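Local coordinates for protein FAD-binding oxidoreductase (Gulosibacter chungangensis, PDB 7PBG) that oxidises 4-ethylphenol and related 4-alkylphenols by dehydrogenation, using a covalently bound FAD cofactor, at residues Y123-P128 against C228-M233; A83-R88 against S157-T162; S176-G181 against G232-P237. All blocks are in the same frame, centred on the assembly; numbering follows the deposited sequence.

Overall arrangement
The three contacts lie in and beside the antiparallel sheet of the FAD-binding part. Strand 226-237 is common to interactions 1 and 3, whose centres are about 9 Å apart: it pairs with strand 123-126 in the first and with strand 179-186 in the third, and both contacts use Gly232 and Met233. Interaction 2, centred about 11 Å from interaction 1 and about 15 Å from interaction 3, joins a cofactor-binding loop to helix 158-163, which packs on this sheet. Along the chain, the segments of interactions 1 and 2 alternate, whereas interaction 3 opens only after interaction 2 has closed. Interactions 1 and 2 both touch FAD, at the adenine and, in interaction 2, also at the diphosphate.

Interaction 1. Residues Y123-P128 against C228-M233. With FAD (flavin-adenine dinucleotide), chain C.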
loop_
_atom_site.group_PDB
_atom_site.type_symbol
_atom_site.label_atom_id
_atom_site.label_comp_id
_atom_site.label_asym_id
_atom_site.label_seq_id
_atom_site.Cartn_x
_atom_site.Cartn_y
_atom_site.Cartn_z
ATOM N N TYR A 123 15.841 3.981 -5.867
ATOM C CA TYR A 123 15.468 4.048 -4.432
ATOM C C TYR A 123 16.627 4.575 -3.594
ATOM O O TYR A 123 17.763 4.501 -4.003
ATOM C CB TYR A 123 14.948 2.724 -3.915
ATOM C CG TYR A 123 15.965 1.629 -3.771
ATOM C CD1 TYR A 123 16.727 1.485 -2.626
ATOM C CD2 TYR A 123 16.208 0.742 -4.797
ATOM C CE1 TYR A 123 17.676 0.474 -2.484
ATOM C CE2 TYR A 123 17.115 -0.287 -4.663
ATOM C CZ TYR A 123 17.864 -0.430 -3.507
ATOM O OH TYR A 123 18.790 -1.438 -3.383
ATOM N N ALA A 124 16.308 4.998 -2.376
ATOM C CA ALA A 124 17.320 5.354 -1.382
ATOM C C ALA A 124 16.991 4.584 -0.115
ATOM O O ALA A 124 15.858 4.079 0.030
ATOM C CB ALA A 124 17.330 6.846 -1.148
ATOM N N VAL A 125 17.980 4.454 0.718
ATOM C CA VAL A 125 17.848 3.820 2.055
ATOM C C VAL A 125 18.282 4.834 3.100
ATOM O O VAL A 125 19.430 5.402 2.986
ATOM C CB VAL A 125 18.627 2.500 2.170
ATOM C CG1 VAL A 125 18.509 1.880 3.567
ATOM C CG2 VAL A 125 18.213 1.537 1.075
ATOM N N VAL A 126 17.435 5.055 4.083
ATOM C CA VAL A 126 17.696 6.136 5.064
ATOM C C VAL A 126 17.632 5.594 6.483
ATOM O O VAL A 126 16.834 4.685 6.771
ATOM C CB VAL A 126 16.738 7.329 4.875
ATOM C CG1 VAL A 126 16.940 7.941 3.506
ATOM C CG2 VAL A 126 15.287 6.943 5.070
ATOM N N GLU A 127 18.421 6.197 7.323
ATOM C CA GLU A 127 18.290 6.079 8.793
ATOM C C GLU A 127 17.347 7.174 9.279
ATOM O O GLU A 127 16.982 8.135 8.580
ATOM C CB GLU A 127 19.695 6.149 9.423
ATOM C CG GLU A 127 20.549 4.961 9.022
ATOM C CD GLU A 127 21.852 4.845 9.772
ATOM O OE1 GLU A 127 22.456 5.901 10.032
ATOM O OE2 GLU A 127 22.189 3.697 10.221
ATOM N N PRO A 128 16.953 7.119 10.556
ATOM C CA PRO A 128 15.958 8.054 11.058
ATOM C C PRO A 128 16.274 9.546 10.883
ATOM O O PRO A 128 15.398 10.324 10.634
ATOM C CB PRO A 128 15.843 7.672 12.539
ATOM C CG PRO A 128 16.222 6.225 12.568
ATOM C CD PRO A 128 17.300 6.047 11.515
ATOM N N CYS A 228 11.581 1.988 14.210
ATOM C CA CYS A 228 12.216 1.829 12.903
ATOM C C CYS A 228 13.663 2.401 12.935
ATOM O O CYS A 228 13.878 3.500 13.473
ATOM C CB CYS A 228 11.435 2.568 11.861
ATOM S SG CYS A 228 12.084 2.260 10.203
ATOM N N THR A 229 14.618 1.604 12.475
ATOM C CA THR A 229 16.054 1.994 12.459
ATOM C C THR A 229 16.547 2.146 11.022
ATOM O O THR A 229 17.679 2.621 10.817
ATOM C CB THR A 229 16.839 0.967 13.268
ATOM O OG1 THR A 229 16.632 -0.315 12.666
ATOM C CG2 THR A 229 16.387 0.956 14.711
ATOM N N ARG A 230 15.761 1.757 10.047
ATOM C CA ARG A 230 16.196 1.814 8.617
ATOM C C ARG A 230 14.958 1.724 7.761
ATOM O O ARG A 230 14.028 0.918 8.104
ATOM C CB ARG A 230 17.192 0.683 8.319
ATOM C CG ARG A 230 17.847 0.848 6.949
ATOM C CD ARG A 230 18.510 -0.400 6.415
ATOM N NE ARG A 230 19.596 -0.793 7.286
ATOM C CZ ARG A 230 20.687 -1.422 6.923
ATOM N NH1 ARG A 230 20.881 -1.766 5.658
ATOM N NH2 ARG A 230 21.599 -1.666 7.846
ATOM N N MET A 231 14.905 2.467 6.649
ATOM C CA MET A 231 13.728 2.458 5.774
ATOM C C MET A 231 14.163 2.705 4.333
ATOM O O MET A 231 15.015 3.605 4.112
ATOM C CB MET A 231 12.721 3.533 6.163
ATOM C CG MET A 231 11.434 3.474 5.352
ATOM S SD MET A 231 10.347 4.838 5.759
ATOM C CE MET A 231 9.500 4.054 7.127
ATOM N N GLY A 232 13.656 1.878 3.414
ATOM C CA GLY A 232 13.840 2.181 1.988
ATOM C C GLY A 232 12.779 3.161 1.532
ATOM O O GLY A 232 11.594 3.045 1.967
ATOM N N MET A 233 13.165 4.100 0.675
ATOM C CA MET A 233 12.210 5.084 0.106
ATOM C C MET A 233 12.412 5.073 -1.394
ATOM O O MET A 233 13.519 5.435 -1.816
ATOM C CB MET A 233 12.385 6.495 0.661
ATOM C CG MET A 233 11.451 7.543 0.050
ATOM S SD MET A 233 9.696 7.030 0.200
ATOM C CE MET A 233 9.526 6.924 1.982
HETATM P PA FAD C . 9.024 12.588 13.642
HETATM O O1A FAD C . 8.569 13.621 14.622
HETATM O O2A FAD C . 10.430 12.054 13.759
HETATM O O5B FAD C . 8.040 11.370 13.735
HETATM C C5B FAD C . 6.632 11.544 13.796
HETATM C C4B FAD C . 6.056 10.364 14.540
HETATM O O4B FAD C . 6.285 9.130 13.801
HETATM C C3B FAD C . 6.658 10.082 15.926
HETATM O O3B FAD C . 6.071 10.911 16.926
HETATM C C2B FAD C . 6.427 8.571 16.084
HETATM O O2B FAD C . 5.094 8.345 16.504
HETATM C C1B FAD C . 6.678 8.076 14.664
HETATM N N9A FAD C . 8.049 7.742 14.377
HETATM C C8A FAD C . 8.947 8.533 13.732
HETATM N N7A FAD C . 10.103 7.954 13.597
HETATM C C5A FAD C . 9.981 6.745 14.240
HETATM C C6A FAD C . 10.860 5.668 14.389
HETATM N N6A FAD C . 12.129 5.694 13.962
HETATM N N1A FAD C . 10.406 4.595 15.075
HETATM C C2A FAD C . 9.117 4.590 15.504
HETATM N N3A FAD C . 8.192 5.534 15.386
HETATM C C4A FAD C . 8.699 6.601 14.735
HETATM N N1 FAD C . 3.278 17.146 7.162
HETATM C C2 FAD C . 3.172 16.513 6.007
HETATM O O2 FAD C . 3.156 15.256 5.958
HETATM N N3 FAD C . 3.165 17.179 4.837
HETATM C C4 FAD C . 3.175 18.543 4.765
HETATM O O4 FAD C . 3.241 19.103 3.655
HETATM C C4X FAD C . 3.238 19.251 5.951
HETATM N N5 FAD C . 3.229 20.555 5.882
HETATM C C5X FAD C . 3.305 21.232 7.075
HETATM C C6 FAD C . 3.324 22.633 7.027
HETATM C C7 FAD C . 3.456 23.399 8.170
HETATM C C7M FAD C . 3.488 24.909 8.062
HETATM C C8 FAD C . 3.585 22.737 9.410
HETATM C C8M FAD C . 3.729 23.524 10.677
HETATM C C9 FAD C . 3.532 21.360 9.474
HETATM C C9A FAD C . 3.409 20.567 8.317
HETATM N N10 FAD C . 3.414 19.176 8.340
HETATM C C10 FAD C . 3.340 18.469 7.149
HETATM C "C1'" FAD C . 3.605 18.409 9.599
HETATM C "C2'" FAD C . 5.079 18.115 9.917
HETATM O "O2'" FAD C . 5.918 19.296 9.677
HETATM C "C3'" FAD C . 5.719 16.983 9.087
HETATM O "O3'" FAD C . 4.830 15.899 8.979
HETATM C "C4'" FAD C . 7.065 16.460 9.606
HETATM O "O4'" FAD C . 7.804 15.857 8.533
HETATM C "C5'" FAD C . 6.870 15.468 10.722
HETATM O "O5'" FAD C . 7.956 15.498 11.657
HETATM P P FAD C . 9.218 14.533 11.500
HETATM O O1P FAD C . 10.353 15.119 12.286
HETATM O O2P FAD C . 9.407 14.320 10.032
HETATM O O3P FAD C . 8.747 13.158 12.167
HETATM O O HOH W 1 20.434 1.927 11.243
#
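Ala124 and Met233 face each other as an antiparallel hydrogen-bonded pair, with Ala124 N to Met233 O at 2.9 Å and a nearly straight N-H...O angle of 172°. Val126 and Met231 form the next such pair, and between them Val125 lies opposite Gly232 in a non-hydrogen-bonded pair, where the two CA atoms stand 4.3 Å apart, the closer spacing usual for such a pair. The branched Val125 packs CG1 on the aliphatic part of Arg230, 3.6 Å from Arg230 CG.

Glu127, just past the end of strand 123-126, reaches further. Its CB points away from 228-233, but CG, anti to the carbonyl carbon (chi1 -65°), comes to 4.1 Å from Thr229 O. The chain then runs extended to the carboxylate, where OE2 accepts from a water at 2.7 Å that also donates to Thr229 O, while OE1 accepts from Arg113 N. A long acidic residue thus suits this place just beyond the strand, satisfying two donors at once. Cys228 hydrogen-bonds the adenine through its backbone: its N donates to FAD N1A, and its O accepts from FAD N6A at 2.8 Å.

Strand 114-118 pairs with the other edge of 123-126, strand 179-186 flanks 228-233, and helix 158-163 packs against Met231 and Met233.

Interaction 2. Residues A83-R88 against S157-T162; sequences AFSGGR and SVMGNT. With FAD (flavin-adenine dinucleotide), chain C.
Ser85 and Gly160 bring their CA atoms to 5.1 Å, and Gly86 and Ser157 come nearly as close, where the loop after strand 81-84 passes the start of helix 158-163. Ser85 points its CB at the helix, 3.2 Å from Ser157 OG. Its hydroxyl, held anti to the carbonyl carbon (chi1 -64°), donates to FAD N7A at 2.7 Å, and the sulfur of Met159 lies 3.6 Å from this same OG. A small hydroxyl residue fits here between adenine and helix. Ser157 is the N-cap: its OG accepts from Gly160 N at 2.8 Å and also bonds to Pro128 O.

Together the loop and the helix start form the diphosphate-binding part of a PCMH-type FAD-binding domain. Gly86 N and Gly87 N both donate to FAD O2A, joined more weakly by Ser85 N, while Arg88 N serves FAD O1P. Ser157 N reaches FAD O2P at 2.8 Å, so the helix N-terminus would probably help to offset the phosphate charge. Gly86 and Gly160 suit their places because a CB on the first would clash with FAD O1P and one on the second with FAD O3P. One turn into the helix, Asn161 ND2 donates to FAD O4' and, at 3.0 Å, to the flavin O2.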
loop_
_atom_site.group_PDB
_atom_site.type_symbol
_atom_site.label_atom_id
_atom_site.label_comp_id
_atom_site.label_asym_id
_atom_site.label_seq_id
_atom_site.Cartn_x
_atom_site.Cartn_y
_atom_site.Cartn_z
ATOM N N ALA A 83 9.796 6.906 20.740
ATOM C CA ALA A 83 10.879 6.948 19.755
ATOM C C ALA A 83 10.415 7.758 18.539
ATOM O O ALA A 83 9.273 7.598 18.051
ATOM C CB ALA A 83 11.240 5.550 19.369
ATOM N N PHE A 84 11.304 8.569 18.024
ATOM C CA PHE A 84 11.005 9.374 16.825
ATOM C C PHE A 84 12.313 9.598 16.108
ATOM O O PHE A 84 13.392 9.363 16.656
ATOM C CB PHE A 84 10.334 10.698 17.223
ATOM C CG PHE A 84 10.988 11.451 18.352
ATOM C CD1 PHE A 84 12.098 12.277 18.156
ATOM C CD2 PHE A 84 10.534 11.273 19.645
ATOM C CE1 PHE A 84 12.700 12.918 19.227
ATOM C CE2 PHE A 84 11.150 11.911 20.708
ATOM C CZ PHE A 84 12.221 12.737 20.503
ATOM N N SER A 85 12.175 10.025 14.874
ATOM C CA SER A 85 13.303 10.230 13.956
ATOM C C SER A 85 13.884 11.627 14.121
ATOM O O SER A 85 15.067 11.727 14.515
ATOM C CB SER A 85 12.861 9.918 12.568
ATOM O OG SER A 85 12.529 8.560 12.476
ATOM N N GLY A 86 13.147 12.648 13.685
ATOM C CA GLY A 86 13.536 14.054 13.796
ATOM C C GLY A 86 12.873 14.720 14.985
ATOM O O GLY A 86 13.474 15.674 15.538
ATOM N N GLY A 87 11.685 14.267 15.362
ATOM C CA GLY A 87 10.923 14.887 16.463
ATOM C C GLY A 87 10.362 16.261 16.113
ATOM O O GLY A 87 10.155 17.068 17.017
ATOM N N ARG A 88 10.203 16.566 14.832
ATOM C CA ARG A 88 9.633 17.844 14.367
ATOM C C ARG A 88 8.192 17.658 13.874
ATOM O O ARG A 88 7.802 18.369 12.922
ATOM C CB ARG A 88 10.585 18.470 13.345
ATOM C CG ARG A 88 11.964 18.735 13.930
ATOM C CD ARG A 88 12.960 19.309 12.960
ATOM N NE ARG A 88 14.267 19.441 13.590
ATOM C CZ ARG A 88 15.156 18.463 13.770
ATOM N NH1 ARG A 88 14.949 17.244 13.297
ATOM N NH2 ARG A 88 16.281 18.723 14.417
ATOM N N SER A 157 11.902 14.542 8.678
ATOM C CA SER A 157 12.575 13.226 8.515
ATOM C C SER A 157 11.922 12.384 7.415
ATOM O O SER A 157 10.658 12.175 7.425
ATOM C CB SER A 157 12.584 12.459 9.832
ATOM O OG SER A 157 12.900 11.106 9.602
ATOM N N VAL A 158 12.691 11.894 6.450
ATOM C CA VAL A 158 12.103 11.032 5.382
ATOM C C VAL A 158 11.354 9.895 6.050
ATOM O O VAL A 158 10.151 9.639 5.713
ATOM C CB VAL A 158 13.196 10.568 4.411
ATOM C CG1 VAL A 158 12.648 9.663 3.306
ATOM C CG2 VAL A 158 13.953 11.742 3.854
ATOM N N MET A 159 11.976 9.299 7.056
ATOM C CA MET A 159 11.401 8.142 7.780
ATOM C C MET A 159 10.254 8.589 8.675
ATOM O O MET A 159 9.132 7.954 8.684
ATOM C CB MET A 159 12.486 7.470 8.612
ATOM C CG MET A 159 11.960 6.305 9.350
ATOM S SD MET A 159 13.164 5.582 10.475
ATOM C CE MET A 159 14.309 4.904 9.271
ATOM N N GLY A 160 10.509 9.611 9.484
ATOM C CA GLY A 160 9.524 10.039 10.493
ATOM C C GLY A 160 8.228 10.495 9.850
ATOM O O GLY A 160 7.132 10.136 10.291
ATOM N N ASN A 161 8.318 11.251 8.752
ATOM C CA ASN A 161 7.109 11.726 8.062
ATOM C C ASN A 161 6.333 10.495 7.578
ATOM O O ASN A 161 5.101 10.455 7.707
ATOM C CB ASN A 161 7.529 12.657 6.929
ATOM C CG ASN A 161 6.337 13.168 6.170
ATOM O OD1 ASN A 161 5.805 12.467 5.284
ATOM N ND2 ASN A 161 5.926 14.374 6.510
ATOM N N THR A 162 7.033 9.526 6.987
ATOM C CA THR A 162 6.427 8.294 6.461
ATOM C C THR A 162 5.645 7.618 7.574
ATOM O O THR A 162 4.533 7.117 7.263
ATOM C CB THR A 162 7.468 7.405 5.774
ATOM O OG1 THR A 162 8.037 8.127 4.683
ATOM C CG2 THR A 162 6.867 6.150 5.213
HETATM P PA FAD C . 9.024 12.588 13.642
HETATM O O1A FAD C . 8.569 13.621 14.622
HETATM O O2A FAD C . 10.430 12.054 13.759
HETATM O O5B FAD C . 8.040 11.370 13.735
HETATM C C5B FAD C . 6.632 11.544 13.796
HETATM C C4B FAD C . 6.056 10.364 14.540
HETATM O O4B FAD C . 6.285 9.130 13.801
HETATM C C3B FAD C . 6.658 10.082 15.926
HETATM O O3B FAD C . 6.071 10.911 16.926
HETATM C C2B FAD C . 6.427 8.571 16.084
HETATM O O2B FAD C . 5.094 8.345 16.504
HETATM C C1B FAD C . 6.678 8.076 14.664
HETATM N N9A FAD C . 8.049 7.742 14.377
HETATM C C8A FAD C . 8.947 8.533 13.732
HETATM N N7A FAD C . 10.103 7.954 13.597
HETATM C C5A FAD C . 9.981 6.745 14.240
HETATM C C6A FAD C . 10.860 5.668 14.389
HETATM N N6A FAD C . 12.129 5.694 13.962
HETATM N N1A FAD C . 10.406 4.595 15.075
HETATM C C2A FAD C . 9.117 4.590 15.504
HETATM N N3A FAD C . 8.192 5.534 15.386
HETATM C C4A FAD C . 8.699 6.601 14.735
HETATM N N1 FAD C . 3.278 17.146 7.162
HETATM C C2 FAD C . 3.172 16.513 6.007
HETATM O O2 FAD C . 3.156 15.256 5.958
HETATM N N3 FAD C . 3.165 17.179 4.837
HETATM C C4 FAD C . 3.175 18.543 4.765
HETATM O O4 FAD C . 3.241 19.103 3.655
HETATM C C4X FAD C . 3.238 19.251 5.951
HETATM N N5 FAD C . 3.229 20.555 5.882
HETATM C C5X FAD C . 3.305 21.232 7.075
HETATM C C6 FAD C . 3.324 22.633 7.027
HETATM C C7 FAD C . 3.456 23.399 8.170
HETATM C C7M FAD C . 3.488 24.909 8.062
HETATM C C8 FAD C . 3.585 22.737 9.410
HETATM C C8M FAD C . 3.729 23.524 10.677
HETATM C C9 FAD C . 3.532 21.360 9.474
HETATM C C9A FAD C . 3.409 20.567 8.317
HETATM N N10 FAD C . 3.414 19.176 8.340
HETATM C C10 FAD C . 3.340 18.469 7.149
HETATM C "C1'" FAD C . 3.605 18.409 9.599
HETATM C "C2'" FAD C . 5.079 18.115 9.917
HETATM O "O2'" FAD C . 5.918 19.296 9.677
HETATM C "C3'" FAD C . 5.719 16.983 9.087
HETATM O "O3'" FAD C . 4.830 15.899 8.979
HETATM C "C4'" FAD C . 7.065 16.460 9.606
HETATM O "O4'" FAD C . 7.804 15.857 8.533
HETATM C "C5'" FAD C . 6.870 15.468 10.722
HETATM O "O5'" FAD C . 7.956 15.498 11.657
HETATM P P FAD C . 9.218 14.533 11.500
HETATM O O1P FAD C . 10.353 15.119 12.286
HETATM O O2P FAD C . 9.407 14.320 10.032
HETATM O O3P FAD C . 8.747 13.158 12.167
#

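Interaction 3. Residues S176-G181 against G232-P237; sequences SMWRCG and GMQLMP
The antiparallel pairing of strand 179-186 with strand 226-237 starts at a helix-to-strand switch, where Trp178 ends helix 175-178 and Arg179 takes up the strand opposite Met233. Gln234 N donates to Trp178 O at 2.8 Å, standing above the carbonyl plane. Cys180 N donates to Gly232 O, and Gly232 N returns a bond to Gly181 O, again at 2.8 Å.

Cys180 and Gly181 therefore lie together opposite the single Gly232, which makes this a beta bulge. Two glycines suit it: a CB on Gly232 would clash with Cys180 O, and the positive phi of Gly181 (98°) would jam a CB against the preceding carbonyl.

Gln234 carries most of the side-chain contact. Its CB and CG lie against Trp178 O, with CB at 3.3 Å. The extended chain crosses the indole at about a right angle, ring and amide planes 46° apart. OE1 thus comes to the ring edge, near its plane, 3.5 Å from Trp178 CE3, and accepts from a water that also donates to Met177 O. NE2 packs 3.5 Å from Cys180 CB and donates to His206 O. At Gln234 an alanine would probably leave His206 O and that water without their amide mates and open a gap between the indole edge and Cys180.

Met233 meets the root of the Trp178 side chain: its chain, bent at chi2 (55°), brings the flexible thioether SD to 3.7 Å from Trp178 CB. The indole is also stacked with Tyr172 and packs on Met269 of the second subunit. Arg179 lays its guanidinium over Ser176 O, 3.6 Å above the plane, while its NE forms a salt bridge with Glu217.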
loop_
_atom_site.group_PDB
_atom_site.type_symbol
_atom_site.label_atom_id
_atom_site.label_comp_id
_atom_site.label_asym_id
_atom_site.label_seq_id
_atom_site.Cartn_x
_atom_site.Cartn_y
_atom_site.Cartn_z
ATOM N N SER A 176 3.825 6.775 2.126
ATOM C CA SER A 176 3.558 5.383 2.560
ATOM C C SER A 176 3.591 4.435 1.368
ATOM O O SER A 176 3.910 3.269 1.559
ATOM C CB SER A 176 2.250 5.235 3.279
ATOM O OG SER A 176 1.181 5.332 2.376
ATOM N N MET A 177 3.223 4.889 0.184
ATOM C CA MET A 177 3.221 4.060 -1.050
ATOM C C MET A 177 4.652 3.747 -1.489
ATOM O O MET A 177 4.923 2.620 -1.939
ATOM C CB MET A 177 2.509 4.831 -2.167
ATOM C CG MET A 177 2.428 4.142 -3.508
ATOM S SD MET A 177 1.243 5.094 -4.563
ATOM C CE MET A 177 -0.022 5.563 -3.392
ATOM N N TRP A 178 5.571 4.669 -1.287
ATOM C CA TRP A 178 6.951 4.531 -1.806
ATOM C C TRP A 178 7.934 4.008 -0.772
ATOM O O TRP A 178 9.021 3.600 -1.183
ATOM C CB TRP A 178 7.363 5.839 -2.469
ATOM C CG TRP A 178 6.339 6.175 -3.497
ATOM C CD1 TRP A 178 5.391 7.158 -3.437
ATOM C CD2 TRP A 178 6.058 5.412 -4.681
ATOM N NE1 TRP A 178 4.591 7.094 -4.536
ATOM C CE2 TRP A 178 4.975 6.048 -5.323
ATOM C CE3 TRP A 178 6.638 4.283 -5.278
ATOM C CZ2 TRP A 178 4.444 5.593 -6.525
ATOM C CZ3 TRP A 178 6.097 3.817 -6.461
ATOM C CH2 TRP A 178 5.015 4.462 -7.065
ATOM N N ARG A 179 7.525 3.987 0.501
ATOM C CA ARG A 179 8.177 3.221 1.583
ATOM C C ARG A 179 8.325 1.773 1.124
ATOM O O ARG A 179 7.313 1.146 0.769
ATOM C CB ARG A 179 7.309 3.303 2.827
ATOM C CG ARG A 179 7.787 2.476 4.021
ATOM C CD ARG A 179 6.668 2.336 5.004
ATOM N NE ARG A 179 5.662 1.413 4.479
ATOM C CZ ARG A 179 4.354 1.485 4.666
ATOM N NH1 ARG A 179 3.846 2.432 5.418
ATOM N NH2 ARG A 179 3.554 0.612 4.093
ATOM N N CYS A 180 9.504 1.175 1.269
ATOM C CA CYS A 180 9.641 -0.264 0.988
ATOM C C CYS A 180 10.832 -0.854 1.729
ATOM O O CYS A 180 11.980 -0.487 1.427
ATOM C CB CYS A 180 9.782 -0.481 -0.514
ATOM S SG CYS A 180 9.627 -2.235 -0.937
ATOM N N GLY A 181 10.578 -1.621 2.758
ATOM C CA GLY A 181 11.632 -2.326 3.494
ATOM C C GLY A 181 12.004 -1.539 4.728
ATOM O O GLY A 181 12.641 -0.456 4.595
ATOM N N GLY A 232 13.656 1.878 3.414
ATOM C CA GLY A 232 13.840 2.181 1.988
ATOM C C GLY A 232 12.779 3.161 1.532
ATOM O O GLY A 232 11.594 3.045 1.967
ATOM N N MET A 233 13.165 4.100 0.675
ATOM C CA MET A 233 12.210 5.084 0.106
ATOM C C MET A 233 12.412 5.073 -1.394
ATOM O O MET A 233 13.519 5.435 -1.816
ATOM C CB MET A 233 12.385 6.495 0.661
ATOM C CG MET A 233 11.451 7.543 0.050
ATOM S SD MET A 233 9.696 7.030 0.200
ATOM C CE MET A 233 9.526 6.924 1.982
ATOM N N GLN A 234 11.448 4.543 -2.139
ATOM C CA GLN A 234 11.559 4.542 -3.634
ATOM C C GLN A 234 11.434 5.992 -4.138
ATOM O O GLN A 234 10.695 6.776 -3.528
ATOM C CB GLN A 234 10.504 3.585 -4.175
ATOM C CG GLN A 234 10.768 2.181 -3.702
ATOM C CD GLN A 234 9.722 1.187 -4.089
ATOM O OE1 GLN A 234 8.627 1.549 -4.511
ATOM N NE2 GLN A 234 10.099 -0.066 -3.972
ATOM N N LEU A 235 12.193 6.352 -5.173
ATOM C CA LEU A 235 12.373 7.731 -5.626
ATOM C C LEU A 235 11.999 7.829 -7.089
ATOM O O LEU A 235 12.422 7.008 -7.883
ATOM C CB LEU A 235 13.844 8.179 -5.451
ATOM C CG LEU A 235 14.410 8.147 -4.039
ATOM C CD1 LEU A 235 15.850 8.726 -4.007
ATOM C CD2 LEU A 235 13.502 8.910 -3.082
ATOM N N MET A 236 11.249 8.852 -7.396
ATOM C CA MET A 236 10.790 9.062 -8.779
ATOM C C MET A 236 12.002 9.296 -9.645
ATOM O O MET A 236 12.843 10.181 -9.381
ATOM C CB MET A 236 9.804 10.232 -8.866
ATOM C CG MET A 236 9.223 10.410 -10.245
ATOM S SD MET A 236 7.888 11.629 -10.120
ATOM C CE MET A 236 8.029 12.479 -11.690
ATOM N N PRO A 237 12.128 8.587 -10.790
ATOM C CA PRO A 237 13.119 8.989 -11.778
ATOM C C PRO A 237 12.845 10.406 -12.300
ATOM O O PRO A 237 11.707 10.751 -12.548
ATOM C CB PRO A 237 12.912 7.940 -12.896
ATOM C CG PRO A 237 12.335 6.754 -12.190
ATOM C CD PRO A 237 11.407 7.371 -11.173
HETATM O O HOH W 2 6.729 0.289 -2.859
#